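Local coordinates for putative oxidoreductase FAD-binding subunit (Sulfolobus tokodaii, PDB 4ZOH), which binds flavin-adenine dinucleotide and probably passes electrons as the flavoprotein subunit of a molybdenum-containing oxidoreductase of the CO dehydrogenase type, at residues Glu90-Gly96 with Phe174-Lys178; Ile188-Leu194 with Arg206-Val212. All coordinates share one frame; numbering follows the deposited sequence.

Two contacts illustrate how a flavin site can be tied to a sheet that lies beside it. Contact 1 sets the end of helix 88-93 and the turn after it against strand 173-179, an outer strand of a four-stranded antiparallel sheet; contact 2 is the hairpin pairing next to it in that sheet. Their centres lie about 10 Å apart, and they meet directly: Gln177 N lies 2.7 Å from Val191 O, and Ser175 O lies 2.8 Å from Leu193 N, both probable hydrogen bonds. Contact 1 reaches the isoalloxazine through Gly96 and Lys178, whereas in contact 2 the side chain of Thr210 stays about 7 Å from FAD.

Contact 1. Residues Glu90-Gly96 with Phe174-Lys178; sequences ETASNIG and FSYQK. With FAD (flavin-adenine dinucleotide), chain H.
At the edge of the flavin site, the end of helix 88-93 and the turn that follows it lie against the outer strand 173-179, joining the FAD-binding part of the chain to the sheet of its C-terminal part. Glu90 reaches the strand with an extended side chain, its CG anti to the backbone N (chi1 174°). Its OE2 accepts an almost straight hydrogen bond from Tyr176 N (2.9 Å, 174° at the hydrogen), the donor standing above the carboxylate plane. Waters bridge OE2 to Ser175 OG and to Tyr176 O, and a third joins OE1 to Phe174 O, while OE1 also lies by the edge of the Phe174 ring, 3.6 Å from CE1.

The Tyr176 ring is packed on a face and at an edge. Thr91 CG2 sits over its centre in a CH-pi contact, 4.0 Å from the centroid, and Asn94 brings its amide to the CD2 edge, the two planes 78° apart. Asn94 ND2 is turned back to Glu90 O (2.8 Å) and also donates to the water on Tyr176 O, which fixes the rotation of the amide. Beyond the ring, Tyr176 OH bonds to Asp118.

Lys178 runs fully extended past Asn94 in the opposite direction. Its NZ donates to Asn94 O (3.1 Å) and to FAD O4 (2.8 Å), with a salt bridge to Asp118 and a bond to Asp185 O besides. Gly96 N is the second donor to FAD O4, at 2.9 Å, and Ile95 CG2 packs near O2' of the ribityl chain. The two bonds to O4 should help to position the pyrimidine end of the flavin, and the lysine charge, partly balanced by Asp118, may help to stabilise negative charge drawn toward O4 on reduction.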
# COMPACT_ATOMS: atom_id res chain seq x y z
N GLU B 90 43.35 24.57 4.81
CA GLU B 90 43.03 23.98 6.09
C GLU B 90 41.72 24.56 6.68
O GLU B 90 40.92 23.83 7.24
CB GLU B 90 44.19 24.14 7.04
CG GLU B 90 43.93 23.68 8.47
CD GLU B 90 45.13 23.94 9.35
OE1 GLU B 90 46.25 23.66 8.86
OE2 GLU B 90 44.97 24.42 10.48
N THR B 91 41.49 25.86 6.50
CA THR B 91 40.28 26.51 6.96
C THR B 91 39.05 25.89 6.27
O THR B 91 38.08 25.58 6.95
CB THR B 91 40.31 28.03 6.66
OG1 THR B 91 41.44 28.57 7.33
CG2 THR B 91 39.05 28.73 7.20
N ALA B 92 39.09 25.73 4.94
CA ALA B 92 37.98 25.11 4.16
C ALA B 92 37.63 23.72 4.70
O ALA B 92 36.44 23.41 4.80
CB ALA B 92 38.34 25.00 2.69
N SER B 93 38.67 22.94 5.07
CA SER B 93 38.58 21.62 5.71
C SER B 93 37.70 21.54 6.94
O SER B 93 37.22 20.46 7.33
CB SER B 93 39.98 21.18 6.17
OG SER B 93 40.72 20.74 5.02
N ASN B 94 37.68 22.64 7.68
CA ASN B 94 36.91 22.71 8.90
C ASN B 94 35.43 23.01 8.68
O ASN B 94 34.67 22.92 9.61
CB ASN B 94 37.46 23.86 9.77
CG ASN B 94 38.70 23.46 10.51
OD1 ASN B 94 38.61 22.96 11.64
ND2 ASN B 94 39.86 23.62 9.87
N ILE B 95 35.04 23.44 7.49
CA ILE B 95 33.66 23.89 7.28
C ILE B 95 32.68 22.72 7.43
O ILE B 95 32.94 21.60 6.96
CB ILE B 95 33.48 24.57 5.91
CG1 ILE B 95 34.22 25.88 5.90
CG2 ILE B 95 31.98 24.82 5.62
CD1 ILE B 95 34.35 26.50 4.48
N GLY B 96 31.59 22.95 8.15
CA GLY B 96 30.54 21.90 8.25
C GLY B 96 30.93 20.43 8.28
O GLY B 96 31.71 20.00 9.14
N PHE B 174 51.14 28.34 9.48
CA PHE B 174 49.69 28.69 9.57
C PHE B 174 48.98 27.69 10.47
O PHE B 174 49.50 26.58 10.74
CB PHE B 174 48.98 28.80 8.19
CG PHE B 174 49.15 27.58 7.32
CD1 PHE B 174 48.26 26.48 7.41
CD2 PHE B 174 50.21 27.50 6.41
CE1 PHE B 174 48.46 25.34 6.64
CE2 PHE B 174 50.41 26.35 5.63
CZ PHE B 174 49.54 25.26 5.75
N SER B 175 47.83 28.11 10.96
CA SER B 175 46.94 27.27 11.76
C SER B 175 45.53 27.88 11.74
O SER B 175 45.39 29.10 11.82
CB SER B 175 47.42 27.16 13.21
OG SER B 175 46.64 26.20 13.91
N TYR B 176 44.49 27.04 11.56
CA TYR B 176 43.11 27.50 11.81
C TYR B 176 42.67 26.76 13.03
O TYR B 176 42.80 25.53 13.06
CB TYR B 176 42.17 27.25 10.62
CG TYR B 176 40.79 27.80 10.89
CD1 TYR B 176 40.61 29.14 11.17
CD2 TYR B 176 39.64 26.96 10.86
CE1 TYR B 176 39.37 29.66 11.47
CE2 TYR B 176 38.37 27.49 11.13
CZ TYR B 176 38.26 28.85 11.43
OH TYR B 176 37.04 29.42 11.73
N GLN B 177 42.26 27.49 14.06
CA GLN B 177 41.72 26.88 15.31
C GLN B 177 40.21 27.14 15.33
O GLN B 177 39.77 28.27 15.20
CB GLN B 177 42.37 27.52 16.56
CG GLN B 177 43.89 27.29 16.66
CD GLN B 177 44.25 25.84 16.94
OE1 GLN B 177 43.55 25.14 17.67
NE2 GLN B 177 45.34 25.37 16.36
N LYS B 178 39.44 26.08 15.47
CA LYS B 178 38.01 26.21 15.45
C LYS B 178 37.49 25.61 16.72
O LYS B 178 37.64 24.43 16.95
CB LYS B 178 37.44 25.48 14.24
CG LYS B 178 35.96 25.78 14.02
CD LYS B 178 35.39 25.06 12.81
CE LYS B 178 33.88 25.35 12.74
NZ LYS B 178 33.29 25.05 11.42
PA FAD H . 24.29 29.35 -1.57
O1A FAD H . 23.51 28.79 -0.43
O2A FAD H . 24.06 28.91 -2.95
O5B FAD H . 24.13 30.91 -1.59
C5B FAD H . 24.25 31.67 -0.35
C4B FAD H . 24.01 33.25 -0.68
O4B FAD H . 24.95 33.77 -1.70
C3B FAD H . 22.64 33.39 -1.33
O3B FAD H . 22.04 34.58 -0.87
C2B FAD H . 22.91 33.42 -2.85
O2B FAD H . 21.91 34.10 -3.62
C1B FAD H . 24.18 34.19 -2.92
N9A FAD H . 25.26 33.78 -3.83
C8A FAD H . 25.76 32.57 -4.03
N7A FAD H . 26.81 32.67 -4.88
C5A FAD H . 26.96 33.98 -5.20
C6A FAD H . 27.87 34.70 -6.00
N6A FAD H . 28.83 34.02 -6.61
N1A FAD H . 27.74 36.03 -6.12
C2A FAD H . 26.79 36.73 -5.44
N3A FAD H . 25.91 36.07 -4.67
C4A FAD H . 25.97 34.69 -4.53
N1 FAD H . 29.72 27.40 6.87
C2 FAD H . 30.84 27.69 7.63
O2 FAD H . 31.51 28.67 7.35
N3 FAD H . 31.21 26.90 8.67
C4 FAD H . 30.47 25.82 9.02
O4 FAD H . 30.88 25.11 9.94
C4X FAD H . 29.30 25.53 8.28
N5 FAD H . 28.55 24.43 8.62
C5X FAD H . 27.36 24.16 7.88
C6 FAD H . 26.58 23.08 8.28
C7 FAD H . 25.42 22.76 7.56
C7M FAD H . 24.60 21.55 8.05
C8 FAD H . 25.03 23.56 6.46
C8M FAD H . 23.74 23.29 5.63
C9 FAD H . 25.79 24.68 6.09
C9A FAD H . 26.97 24.96 6.79
N10 FAD H . 27.77 26.08 6.45
C10 FAD H . 28.93 26.32 7.21
C1' FAD H . 27.44 26.97 5.35
C2' FAD H . 28.04 26.46 4.02
O2' FAD H . 29.46 26.70 4.06
C3' FAD H . 27.37 27.12 2.78
O3' FAD H . 27.78 26.32 1.67
C4' FAD H . 27.82 28.55 2.54
O4' FAD H . 27.59 29.30 3.74
C5' FAD H . 27.05 29.21 1.37
O5' FAD H . 27.72 28.77 0.16
P FAD H . 26.89 28.10 -1.00
O1P FAD H . 27.78 28.00 -2.20
O2P FAD H . 26.26 26.85 -0.53
O3P FAD H . 25.86 29.27 -1.23
O HOH W 1 46.23 23.82 12.89
O HOH W 2 42.42 23.24 11.54
O HOH W 3 48.57 23.87 10.26

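Contact 2. Residues Ile188-Leu194 with Arg206-Val212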
# COMPACT_ATOMS: atom_id res chain seq x y z
N ILE B 188 32.13 28.34 17.37
CA ILE B 188 31.86 29.11 18.59
C ILE B 188 32.90 30.26 18.63
O ILE B 188 32.56 31.42 18.88
CB ILE B 188 32.01 28.27 19.89
CG1 ILE B 188 30.87 27.23 20.04
CG2 ILE B 188 32.05 29.22 21.10
CD1 ILE B 188 31.23 26.06 20.91
N VAL B 189 34.17 29.92 18.40
CA VAL B 189 35.24 30.89 18.17
C VAL B 189 36.14 30.33 17.04
O VAL B 189 36.45 29.15 17.03
CB VAL B 189 36.08 31.13 19.45
CG1 VAL B 189 37.21 32.08 19.11
CG2 VAL B 189 35.21 31.69 20.61
N GLY B 190 36.53 31.16 16.09
CA GLY B 190 37.55 30.73 15.13
C GLY B 190 38.73 31.68 15.05
O GLY B 190 38.55 32.89 14.94
N VAL B 191 39.95 31.11 15.09
CA VAL B 191 41.19 31.92 14.96
C VAL B 191 42.08 31.36 13.84
O VAL B 191 42.48 30.17 13.87
CB VAL B 191 42.01 32.05 16.28
CG1 VAL B 191 43.19 33.04 16.09
CG2 VAL B 191 41.14 32.48 17.46
N ALA B 192 42.30 32.21 12.84
CA ALA B 192 43.16 31.90 11.70
C ALA B 192 44.49 32.64 11.76
O ALA B 192 44.51 33.88 11.78
CB ALA B 192 42.48 32.22 10.37
N LEU B 193 45.58 31.88 11.72
CA LEU B 193 46.89 32.50 11.85
C LEU B 193 47.76 32.22 10.61
O LEU B 193 47.81 31.08 10.11
CB LEU B 193 47.61 31.96 13.10
CG LEU B 193 48.89 32.75 13.53
CD1 LEU B 193 48.97 32.88 15.04
CD2 LEU B 193 50.12 32.00 13.02
N LEU B 194 48.44 33.27 10.16
CA LEU B 194 49.59 33.16 9.25
C LEU B 194 50.80 33.93 9.80
O LEU B 194 50.69 35.07 10.26
CB LEU B 194 49.25 33.76 7.91
CG LEU B 194 48.64 32.84 6.86
CD1 LEU B 194 47.93 33.73 5.88
CD2 LEU B 194 49.73 32.02 6.18
N ARG B 206 49.75 37.44 10.79
CA ARG B 206 48.36 37.85 10.55
C ARG B 206 47.41 36.97 11.32
O ARG B 206 47.53 35.74 11.31
CB ARG B 206 48.04 37.81 9.05
CG ARG B 206 48.92 38.70 8.20
CD ARG B 206 49.52 37.86 7.09
NE ARG B 206 50.13 38.63 6.03
CZ ARG B 206 49.50 39.26 5.04
NH1 ARG B 206 48.17 39.24 4.91
NH2 ARG B 206 50.22 39.93 4.15
N ILE B 207 46.51 37.62 12.05
CA ILE B 207 45.57 36.91 12.91
C ILE B 207 44.12 37.31 12.64
O ILE B 207 43.76 38.51 12.75
CB ILE B 207 45.94 37.07 14.38
CG1 ILE B 207 47.39 36.63 14.59
CG2 ILE B 207 44.99 36.23 15.21
CD1 ILE B 207 47.92 36.73 16.00
N GLY B 208 43.30 36.35 12.19
CA GLY B 208 41.88 36.68 11.91
C GLY B 208 40.93 36.03 12.92
O GLY B 208 41.12 34.89 13.33
N LEU B 209 39.91 36.79 13.32
CA LEU B 209 38.95 36.30 14.26
C LEU B 209 37.57 36.27 13.62
O LEU B 209 37.07 37.27 13.07
CB LEU B 209 38.91 37.16 15.54
CG LEU B 209 40.14 37.45 16.42
CD1 LEU B 209 39.67 38.26 17.63
CD2 LEU B 209 40.93 36.20 16.81
N THR B 210 36.95 35.11 13.74
CA THR B 210 35.58 34.95 13.36
C THR B 210 34.73 34.48 14.55
O THR B 210 35.25 33.95 15.57
CB THR B 210 35.45 34.03 12.11
OG1 THR B 210 34.11 34.12 11.60
CG2 THR B 210 35.83 32.58 12.46
N ALA B 211 33.43 34.69 14.38
CA ALA B 211 32.34 34.34 15.32
C ALA B 211 32.31 35.15 16.58
O ALA B 211 31.55 34.81 17.52
CB ALA B 211 32.32 32.84 15.64
N VAL B 212 33.15 36.19 16.63
CA VAL B 212 33.26 37.03 17.84
C VAL B 212 32.97 38.52 17.60
O VAL B 212 33.22 39.35 18.48
CB VAL B 212 34.59 36.81 18.63
CG1 VAL B 212 34.66 35.38 19.19
CG2 VAL B 212 35.86 37.10 17.82
O HOH W 4 30.31 32.63 18.74
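Val191 sets its two methyls between Ile207 and Leu209: CG1 lies against Ile207 CG2 at 3.8 Å, and CG2 against Leu209 CD2 at the same distance. The fork faces both neighbours because CG1 is anti to the backbone N (chi1 -173°) while CG2 lies on the side of that N. Farther along this face Leu193 and Ile207 lie side by side and point the same way, with Leu193 CD1 4.1 Å from Ile207 CG1. Helix 257-276 packs on Val191 and Leu193 here.

The opposite face is cut low by glycines. Thr210 CG2 lies over the backbone of Gly190, 3.7 Å from its CA, as Gly190 has no side chain in the way; on the same face Ala192 is paired with Gly208. Thr210 OG1 turns instead to Ala117 O. At the far end the bent side chain of Arg206 lies with CD beside Leu194 CB, and its guanidinium goes on to Asp127, Asp204 and Ala125 O.

Strands 189-198 and 201-210 form an antiparallel beta hairpin; the N-to-C directions of 189-194 and 206-210 are 164° apart. Three hydrogen-bonded pairs, Gly190 with Thr210, Ala192 with Gly208 and Leu194 with Arg206, alternate with the non-hydrogen-bonded pairs Val191-Leu209 and Leu193-Ile207, where CA-H groups also approach carbonyl oxygens. Gly208 N to Ala192 O measures 2.8 Å.

Beyond Thr210 the chain leaves the strand, and Ala211 CB rests on Ile188 O at 3.5 Å. Val212 CG1 nudges up to Val189 CG2, while one water joins Ile188 O to Ala211 O.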